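Local coordinates for proton-dependent oligopeptide transporter family protein (Xanthomonas campestris, PDB 6EI3), which probably carries small peptides across the bacterial membrane together with protons, as a POT-family member of the major facilitator superfamily, captured here in an auto-inhibited state, at residues A[15-24]-A[148-159]; A[1-11]-A[121-129]. All coordinates share one frame; numbering follows the deposited sequence. Where two conformers were deposited one is given.

Contact 1 (A[15-24]-A[148-159]); sequences RFSFYGMRNI and INFGSLFASLLI. With 78M ((2S)-2,3-dihydroxypropyl(7Z)-pentadec-7-enoate), chain K; 78M ((2S)-2,3-dihydroxypropyl(7Z)-pentadec-7-enoate), chain L.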
# COMPACT_ATOMS: atom_id res chain seq x y z
N ARG A 15 -3.19 14.17 4.25
CA ARG A 15 -3.94 13.15 3.52
C ARG A 15 -4.63 13.73 2.28
O ARG A 15 -4.62 13.10 1.23
CB ARG A 15 -4.96 12.40 4.43
CG ARG A 15 -4.31 11.46 5.49
CD ARG A 15 -3.76 10.14 4.94
NE ARG A 15 -2.45 10.34 4.32
CZ ARG A 15 -1.89 9.55 3.42
NH1 ARG A 15 -2.50 8.43 3.03
NH2 ARG A 15 -0.70 9.86 2.90
N PHE A 16 -5.22 14.93 2.41
CA PHE A 16 -5.88 15.56 1.27
C PHE A 16 -4.82 15.83 0.19
O PHE A 16 -5.05 15.55 -0.99
CB PHE A 16 -6.59 16.87 1.69
CG PHE A 16 -7.43 17.50 0.59
CD1 PHE A 16 -6.83 18.21 -0.45
CD2 PHE A 16 -8.81 17.39 0.59
CE1 PHE A 16 -7.60 18.80 -1.46
CE2 PHE A 16 -9.58 17.99 -0.42
CZ PHE A 16 -8.97 18.68 -1.44
N SER A 17 -3.65 16.34 0.61
CA SER A 17 -2.53 16.64 -0.26
C SER A 17 -2.02 15.39 -1.00
O SER A 17 -1.81 15.43 -2.22
CB SER A 17 -1.41 17.27 0.56
OG SER A 17 -0.24 17.50 -0.21
N PHE A 18 -1.83 14.29 -0.28
CA PHE A 18 -1.33 13.05 -0.87
C PHE A 18 -2.26 12.55 -1.95
O PHE A 18 -1.81 12.31 -3.06
CB PHE A 18 -1.12 11.96 0.20
CG PHE A 18 -0.63 10.66 -0.41
CD1 PHE A 18 0.72 10.45 -0.67
CD2 PHE A 18 -1.54 9.66 -0.78
CE1 PHE A 18 1.16 9.27 -1.30
CE2 PHE A 18 -1.10 8.47 -1.38
CZ PHE A 18 0.25 8.29 -1.64
N TYR A 19 -3.54 12.36 -1.61
CA TYR A 19 -4.52 11.84 -2.57
C TYR A 19 -4.70 12.77 -3.76
O TYR A 19 -4.86 12.31 -4.88
CB TYR A 19 -5.86 11.56 -1.87
CG TYR A 19 -5.79 10.32 -1.01
CD1 TYR A 19 -5.69 9.05 -1.59
CD2 TYR A 19 -5.81 10.40 0.38
CE1 TYR A 19 -5.62 7.90 -0.80
CE2 TYR A 19 -5.76 9.26 1.17
CZ TYR A 19 -5.66 8.01 0.58
OH TYR A 19 -5.62 6.87 1.35
N GLY A 20 -4.65 14.08 -3.48
CA GLY A 20 -4.75 15.14 -4.47
C GLY A 20 -3.66 15.03 -5.51
O GLY A 20 -3.98 14.99 -6.70
N MET A 21 -2.39 14.89 -5.10
CA MET A 21 -1.33 14.75 -6.10
C MET A 21 -1.32 13.34 -6.76
O MET A 21 -1.19 13.24 -7.97
CB MET A 21 0.07 15.18 -5.56
CG MET A 21 0.85 14.14 -4.76
SD MET A 21 1.71 12.80 -5.68
CE MET A 21 2.25 13.64 -7.07
N ARG A 22 -1.49 12.28 -5.97
CA ARG A 22 -1.43 10.90 -6.47
C ARG A 22 -2.50 10.57 -7.54
O ARG A 22 -2.18 9.94 -8.55
CB ARG A 22 -1.48 9.93 -5.29
CG ARG A 22 -0.87 8.55 -5.56
CD ARG A 22 -1.80 7.53 -6.18
NE ARG A 22 -3.14 7.47 -5.59
CZ ARG A 22 -3.50 6.65 -4.60
NH1 ARG A 22 -2.60 5.86 -4.03
NH2 ARG A 22 -4.75 6.63 -4.16
N ASN A 23 -3.75 11.02 -7.30
CA ASN A 23 -4.93 10.75 -8.13
C ASN A 23 -4.98 11.57 -9.43
O ASN A 23 -5.80 11.25 -10.28
CB ASN A 23 -6.24 10.90 -7.28
CG ASN A 23 -6.32 9.87 -6.17
OD1 ASN A 23 -5.39 9.09 -5.94
ND2 ASN A 23 -7.40 9.86 -5.41
N ILE A 24 -4.08 12.55 -9.64
CA ILE A 24 -4.00 13.27 -10.92
C ILE A 24 -2.70 12.95 -11.65
O ILE A 24 -2.52 13.39 -12.78
CB ILE A 24 -4.20 14.81 -10.84
CG1 ILE A 24 -3.19 15.48 -9.88
CG2 ILE A 24 -5.61 15.16 -10.51
CD1 ILE A 24 -2.67 16.84 -10.32
N ILE A 148 -9.50 10.65 6.42
CA ILE A 148 -8.88 10.01 5.27
C ILE A 148 -9.89 9.89 4.12
O ILE A 148 -9.59 10.31 3.01
CB ILE A 148 -8.24 8.65 5.64
CG1 ILE A 148 -7.05 8.85 6.62
CG2 ILE A 148 -7.78 7.88 4.37
CD1 ILE A 148 -6.60 7.60 7.39
N ASN A 149 -11.10 9.39 4.41
CA ASN A 149 -12.10 9.18 3.37
C ASN A 149 -12.69 10.45 2.81
O ASN A 149 -12.77 10.56 1.58
CB ASN A 149 -13.18 8.21 3.83
CG ASN A 149 -12.62 6.80 3.89
OD1 ASN A 149 -12.35 6.16 2.87
ND2 ASN A 149 -12.33 6.33 5.08
N PHE A 150 -13.06 11.43 3.65
CA PHE A 150 -13.57 12.70 3.14
C PHE A 150 -12.48 13.50 2.41
O PHE A 150 -12.76 14.06 1.36
CB PHE A 150 -14.29 13.53 4.21
CG PHE A 150 -15.72 13.07 4.40
CD1 PHE A 150 -16.68 13.30 3.42
CD2 PHE A 150 -16.10 12.39 5.55
CE1 PHE A 150 -18.00 12.87 3.60
CE2 PHE A 150 -17.42 11.98 5.73
CZ PHE A 150 -18.35 12.21 4.75
N GLY A 151 -11.25 13.45 2.91
CA GLY A 151 -10.10 14.11 2.29
C GLY A 151 -9.77 13.52 0.92
O GLY A 151 -9.52 14.26 -0.03
N SER A 152 -9.79 12.17 0.80
CA SER A 152 -9.56 11.45 -0.44
C SER A 152 -10.71 11.73 -1.44
O SER A 152 -10.47 11.94 -2.63
CB SER A 152 -9.44 9.95 -0.17
OG SER A 152 -9.46 9.21 -1.38
N LEU A 153 -11.96 11.70 -0.95
CA LEU A 153 -13.13 11.96 -1.79
C LEU A 153 -13.08 13.37 -2.39
O LEU A 153 -13.24 13.52 -3.61
CB LEU A 153 -14.43 11.76 -0.99
CG LEU A 153 -15.72 11.42 -1.78
CD1 LEU A 153 -16.76 10.79 -0.88
CD2 LEU A 153 -16.35 12.66 -2.36
N PHE A 154 -12.87 14.39 -1.54
CA PHE A 154 -12.83 15.79 -1.98
C PHE A 154 -11.63 16.06 -2.89
O PHE A 154 -11.79 16.75 -3.90
CB PHE A 154 -12.86 16.77 -0.79
CG PHE A 154 -14.04 16.66 0.15
CD1 PHE A 154 -15.30 16.31 -0.32
CD2 PHE A 154 -13.90 16.98 1.50
CE1 PHE A 154 -16.38 16.19 0.56
CE2 PHE A 154 -14.99 16.89 2.38
CZ PHE A 154 -16.22 16.49 1.90
N ALA A 155 -10.44 15.50 -2.54
CA ALA A 155 -9.23 15.64 -3.35
C ALA A 155 -9.46 15.07 -4.75
O ALA A 155 -9.04 15.68 -5.72
CB ALA A 155 -8.06 14.94 -2.69
N SER A 156 -10.13 13.91 -4.85
CA SER A 156 -10.43 13.25 -6.13
C SER A 156 -11.45 14.01 -6.95
O SER A 156 -11.43 13.91 -8.17
CB SER A 156 -10.94 11.84 -5.90
OG SER A 156 -9.90 11.02 -5.40
N LEU A 157 -12.38 14.72 -6.30
CA LEU A 157 -13.36 15.48 -7.04
C LEU A 157 -12.83 16.86 -7.45
O LEU A 157 -13.20 17.35 -8.51
CB LEU A 157 -14.65 15.63 -6.22
CG LEU A 157 -15.58 14.41 -6.08
CD1 LEU A 157 -16.68 14.71 -5.10
CD2 LEU A 157 -16.20 14.03 -7.41
N LEU A 158 -12.00 17.50 -6.62
CA LEU A 158 -11.53 18.87 -6.85
C LEU A 158 -10.24 19.01 -7.69
O LEU A 158 -10.24 19.78 -8.67
CB LEU A 158 -11.37 19.60 -5.49
CG LEU A 158 -10.72 20.99 -5.46
CD1 LEU A 158 -11.59 22.05 -6.17
CD2 LEU A 158 -10.49 21.45 -4.03
N ILE A 159 -9.14 18.34 -7.29
CA ILE A 159 -7.83 18.46 -7.92
C ILE A 159 -7.88 18.11 -9.44
O ILE A 159 -7.33 18.89 -10.21
CB ILE A 159 -6.71 17.72 -7.14
CG1 ILE A 159 -6.70 18.15 -5.65
CG2 ILE A 159 -5.34 17.96 -7.78
CD1 ILE A 159 -6.51 19.73 -5.38
O21 78M K . -25.36 7.63 -18.25
C20 78M K . -26.08 8.76 -17.79
C18 78M K . -25.35 9.44 -16.66
O19 78M K . -25.16 8.53 -15.57
C17 78M K . -26.04 10.70 -16.19
O2 78M K . -25.03 11.35 -15.37
C1 78M K . -24.61 12.57 -15.71
O1 78M K . -25.16 13.28 -16.52
C2 78M K . -23.35 12.93 -14.99
C3 78M K . -22.14 12.28 -15.63
C4 78M K . -20.89 12.37 -14.77
C5 78M K . -19.91 11.23 -14.99
C6 78M K . -20.35 9.88 -14.40
C7 78M K . -20.32 9.92 -12.91
C8 78M K . -20.30 8.90 -12.08
C9 78M K . -20.26 9.00 -10.59
C10 78M K . -18.83 9.18 -10.07
C11 78M K . -18.37 10.62 -9.84
C12 78M K . -18.79 11.24 -8.52
C13 78M K . -18.19 10.58 -7.29
C15 78M K . -18.20 10.36 -4.78
C14 78M K . -18.81 11.04 -5.98
O21 78M L . -12.94 26.97 -20.20
C20 78M L . -14.14 27.36 -19.54
C18 78M L . -14.81 26.18 -18.88
O19 78M L . -16.17 26.48 -18.57
C17 78M L . -14.07 25.69 -17.65
O2 78M L . -14.52 26.45 -16.49
C1 78M L . -13.65 27.28 -15.91
O1 78M L . -12.63 27.66 -16.42
C2 78M L . -14.12 27.68 -14.54
C3 78M L . -13.21 27.23 -13.40
C4 78M L . -13.37 25.76 -13.04
C5 78M L . -13.22 25.46 -11.55
C6 78M L . -11.84 24.95 -11.13
C7 78M L . -11.84 24.26 -9.79
C8 78M L . -11.61 24.78 -8.59
C9 78M L . -11.30 26.22 -8.25
C10 78M L . -10.97 26.48 -6.78
C11 78M L . -9.47 26.53 -6.47
C12 78M L . -9.08 27.11 -5.11
C13 78M L . -9.46 26.29 -3.87
C15 78M L . -9.01 24.26 -2.42
C14 78M L . -8.71 24.97 -3.71
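A close helix-helix packing of the transporter's major facilitator fold, with knobs-into-holes character at Phe16, joins residues 15-24 of helix 4-22 to residues 148-159 of helix 137-165. The two segments run in the same general direction, crossing at -37° with axes 8.1 Å apart. Small residues permit the approach: the CA atoms of Gly20 and Ala155 lie 4.6 Å apart, and Gly151 faces Phe16 with no side chain. The Phe16 ring is the knob, set among Gly151, Ala155, Leu158 and Ile159. Its CG stands anti to the backbone N (chi1 -173°), which swings the ring across to the partner helix. There Ala155 CB lies over the ring centre in a CH-pi contact, 3.9 Å from the centroid, while Phe154 CB, Leu158 CD2 and Ile159 CD1 border the rim near its plane. A second CH-pi contact brings Ser152 CB over one face of Tyr19, whose opposite face is covered by Phe18. Beyond the packing, Leu158 CD2 also lies 3.6 Å from C15, the tail end of a bound monoacylglycerol. The polar link lies further along, at Asn23. Arg22 grips Asn23 OD1 side-on through NE and NH2, which fixes the amide's rotation and leaves Asn23 ND2 to donate to Ser156 OG at 2.8 Å, with Ser156 OG only 6° out of the amide plane.

Contact 2 (A[1-11]-A[121-129]); sequences PRQIPFIIGNE and VASFMVDQF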
# COMPACT_ATOMS: atom_id res chain seq x y z
N PRO A 1 -6.71 15.92 25.05
CA PRO A 1 -5.43 16.64 25.20
C PRO A 1 -5.35 17.82 24.24
O PRO A 1 -5.68 17.68 23.06
CB PRO A 1 -4.38 15.57 24.89
CG PRO A 1 -5.07 14.27 25.12
CD PRO A 1 -6.51 14.50 24.74
N ARG A 2 -4.91 18.99 24.74
CA ARG A 2 -4.81 20.24 23.98
C ARG A 2 -3.88 20.20 22.76
O ARG A 2 -3.95 21.09 21.92
CB ARG A 2 -4.44 21.41 24.89
CG ARG A 2 -5.56 21.84 25.86
CD ARG A 2 -6.63 22.70 25.21
NE ARG A 2 -6.17 24.06 24.93
CZ ARG A 2 -6.96 25.07 24.58
NH1 ARG A 2 -8.27 24.89 24.46
NH2 ARG A 2 -6.46 26.28 24.35
N GLN A 3 -3.03 19.16 22.65
CA GLN A 3 -2.12 19.00 21.51
C GLN A 3 -2.76 18.21 20.37
O GLN A 3 -2.27 18.28 19.27
CB GLN A 3 -0.79 18.34 21.92
CG GLN A 3 -0.93 16.93 22.50
CD GLN A 3 -1.02 16.93 24.01
OE1 GLN A 3 -1.79 17.68 24.62
NE2 GLN A 3 -0.27 16.05 24.65
N ILE A 4 -3.82 17.43 20.65
CA ILE A 4 -4.51 16.59 19.66
C ILE A 4 -5.02 17.41 18.41
O ILE A 4 -4.82 16.92 17.29
CB ILE A 4 -5.62 15.71 20.33
CG1 ILE A 4 -4.98 14.60 21.24
CG2 ILE A 4 -6.59 15.09 19.31
CD1 ILE A 4 -4.02 13.53 20.47
N PRO A 5 -5.57 18.65 18.52
CA PRO A 5 -6.02 19.37 17.30
C PRO A 5 -4.91 19.63 16.27
O PRO A 5 -5.17 19.60 15.07
CB PRO A 5 -6.60 20.68 17.85
CG PRO A 5 -7.02 20.35 19.26
CD PRO A 5 -5.95 19.41 19.74
N PHE A 6 -3.68 19.86 16.73
CA PHE A 6 -2.52 20.09 15.85
C PHE A 6 -2.20 18.83 15.05
O PHE A 6 -1.82 18.95 13.89
CB PHE A 6 -1.29 20.54 16.66
CG PHE A 6 -1.51 21.86 17.38
CD1 PHE A 6 -1.30 23.07 16.73
CD2 PHE A 6 -1.91 21.88 18.71
CE1 PHE A 6 -1.51 24.28 17.39
CE2 PHE A 6 -2.12 23.09 19.37
CZ PHE A 6 -1.92 24.29 18.71
N ILE A 7 -2.40 17.64 15.66
CA ILE A 7 -2.20 16.32 15.04
C ILE A 7 -3.31 16.07 14.02
O ILE A 7 -3.04 15.59 12.92
CB ILE A 7 -2.18 15.21 16.15
CG1 ILE A 7 -1.03 15.42 17.18
CG2 ILE A 7 -2.18 13.78 15.56
CD1 ILE A 7 0.38 15.36 16.69
N ILE A 8 -4.58 16.42 14.39
CA ILE A 8 -5.75 16.23 13.50
C ILE A 8 -5.57 17.13 12.25
O ILE A 8 -5.73 16.65 11.13
CB ILE A 8 -7.10 16.49 14.25
CG1 ILE A 8 -7.44 15.31 15.20
CG2 ILE A 8 -8.27 16.75 13.28
CD1 ILE A 8 -8.55 15.62 16.29
N GLY A 9 -5.20 18.40 12.47
CA GLY A 9 -4.95 19.38 11.40
C GLY A 9 -3.88 18.90 10.43
O GLY A 9 -4.08 18.91 9.22
N ASN A 10 -2.74 18.45 10.96
CA ASN A 10 -1.64 17.93 10.17
C ASN A 10 -2.10 16.70 9.37
O ASN A 10 -1.82 16.64 8.17
CB ASN A 10 -0.46 17.58 11.08
CG ASN A 10 0.62 16.81 10.37
OD1 ASN A 10 1.46 17.36 9.63
ND2 ASN A 10 0.55 15.50 10.48
N GLU A 11 -2.82 15.75 10.02
CA GLU A 11 -3.33 14.54 9.36
C GLU A 11 -4.29 14.87 8.20
O GLU A 11 -4.18 14.28 7.12
CB GLU A 11 -4.01 13.59 10.39
CG GLU A 11 -4.64 12.33 9.80
CD GLU A 11 -3.72 11.24 9.27
OE1 GLU A 11 -2.47 11.38 9.36
OE2 GLU A 11 -4.25 10.21 8.79
N VAL A 121 2.93 8.93 12.48
CA VAL A 121 1.82 9.85 12.79
C VAL A 121 0.85 9.24 13.82
O VAL A 121 0.59 9.87 14.84
CB VAL A 121 1.13 10.39 11.50
CG1 VAL A 121 0.35 9.31 10.75
CG2 VAL A 121 0.26 11.61 11.79
N ALA A 122 0.36 8.00 13.57
CA ALA A 122 -0.59 7.33 14.46
C ALA A 122 -0.00 7.00 15.81
O ALA A 122 -0.65 7.24 16.82
CB ALA A 122 -1.15 6.08 13.80
N SER A 123 1.23 6.47 15.84
CA SER A 123 1.95 6.11 17.07
C SER A 123 2.22 7.36 17.93
O SER A 123 2.06 7.31 19.15
CB SER A 123 3.27 5.44 16.70
OG SER A 123 3.92 5.01 17.89
N PHE A 124 2.63 8.50 17.30
CA PHE A 124 2.88 9.76 18.02
C PHE A 124 1.58 10.31 18.60
O PHE A 124 1.59 10.93 19.65
CB PHE A 124 3.52 10.80 17.08
CG PHE A 124 3.98 12.08 17.74
CD1 PHE A 124 5.03 12.08 18.65
CD2 PHE A 124 3.43 13.30 17.37
CE1 PHE A 124 5.48 13.28 19.22
CE2 PHE A 124 3.85 14.49 17.97
CZ PHE A 124 4.90 14.47 18.87
N MET A 125 0.46 10.10 17.89
CA MET A 125 -0.86 10.54 18.38
C MET A 125 -1.21 9.78 19.68
O MET A 125 -1.67 10.40 20.63
CB MET A 125 -1.94 10.30 17.30
CG MET A 125 -3.33 10.76 17.74
SD MET A 125 -4.23 9.47 18.65
CE MET A 125 -4.67 8.34 17.27
N VAL A 126 -1.06 8.44 19.68
CA VAL A 126 -1.37 7.60 20.86
C VAL A 126 -0.52 8.05 22.09
O VAL A 126 -1.04 8.12 23.20
CB VAL A 126 -1.25 6.08 20.56
CG1 VAL A 126 -1.57 5.23 21.79
CG2 VAL A 126 -2.14 5.67 19.40
N ASP A 127 0.77 8.42 21.85
CA ASP A 127 1.71 8.93 22.88
C ASP A 127 1.16 10.15 23.63
O ASP A 127 1.59 10.40 24.74
CB ASP A 127 3.05 9.36 22.23
CG ASP A 127 3.94 8.24 21.73
OD1 ASP A 127 3.63 7.06 22.00
OD2 ASP A 127 4.95 8.55 21.04
N GLN A 128 0.27 10.93 23.01
CA GLN A 128 -0.28 12.15 23.62
C GLN A 128 -1.24 11.88 24.77
O GLN A 128 -1.51 12.80 25.54
CB GLN A 128 -0.92 13.07 22.57
CG GLN A 128 0.01 13.40 21.38
CD GLN A 128 1.39 13.83 21.83
OE1 GLN A 128 1.54 14.75 22.63
NE2 GLN A 128 2.42 13.12 21.36
N PHE A 129 -1.73 10.63 24.89
CA PHE A 129 -2.64 10.19 25.96
C PHE A 129 -1.85 9.52 27.08
O PHE A 129 -1.00 8.67 26.80
CB PHE A 129 -3.67 9.18 25.39
CG PHE A 129 -4.62 9.78 24.38
CD1 PHE A 129 -4.29 9.81 23.03
CD2 PHE A 129 -5.84 10.32 24.78
CE1 PHE A 129 -5.17 10.37 22.10
CE2 PHE A 129 -6.72 10.88 23.85
CZ PHE A 129 -6.37 10.90 22.51
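Residues 1-11 and 121-129 run antiparallel: their helical parts, 4-11 and 121-127, make an angle of 166° with axes 10.5 Å apart. At that spacing the nearest CA pair, Ile7 and Met125, is still 6.8 Å apart, so side chains bridge the gap. A type I beta turn from Pro1 to Ile4 leads into the first helix, and Pro1 CG lies over one face of the Phe129 ring, offset toward its rim. Ile4 CD1 reaches three partners, Phe129 CE1, Gln128 CB and Met125 CG. One turn on, Ile7 has two conformers; in the one given, CD1 lies at the edge of the Phe124 ring, near CD2, and CG2 near Met125 CG, a tentative detail. The direct polar bond runs from Gln3 NE2 to Gln128 OE1, 3.0 Å long and 160° at the hydrogen, arriving on a lone pair in the carbonyl plane. Gln128 OE1 also accepts from the backbone N of Val194. Bent at chi2 (-48°), the Gln128 chain folds back so that NE2 donates to Phe124 O at 2.9 Å and sits over the centre of the Phe124 ring; all these bonds fix the amide's orientation. Tyr193 meets Phe124 edge-to-face and touches Ile7. Around the pair, helix 168-188 packs on Phe6, Ile7 and Asn10, helix 62-95 covers Phe124, and helix 137-165 lies against Ile8, Glu11 and Val126.

Overall arrangement
Contacts 1 and 2 share helix 4-22, with contact 2 near its start and contact 1 at its far end, and their centres lie about 21 Å apart. Along the chain the order is 1-11, 15-24, 121-129, 148-159, so the two pairings alternate. The second partners, helix 121-127 and helix 137-165, are consecutive helices, and they meet helix 4-22 in opposite senses: antiparallel in contact 2, roughly parallel in contact 1. The contacts touch where Ile148 CD1 packs 3.8 Å from Glu11 OE2. One helix thus packs against two later helices at different levels, tying the chain's beginning into an all-helical bundle consistent with a major facilitator transporter.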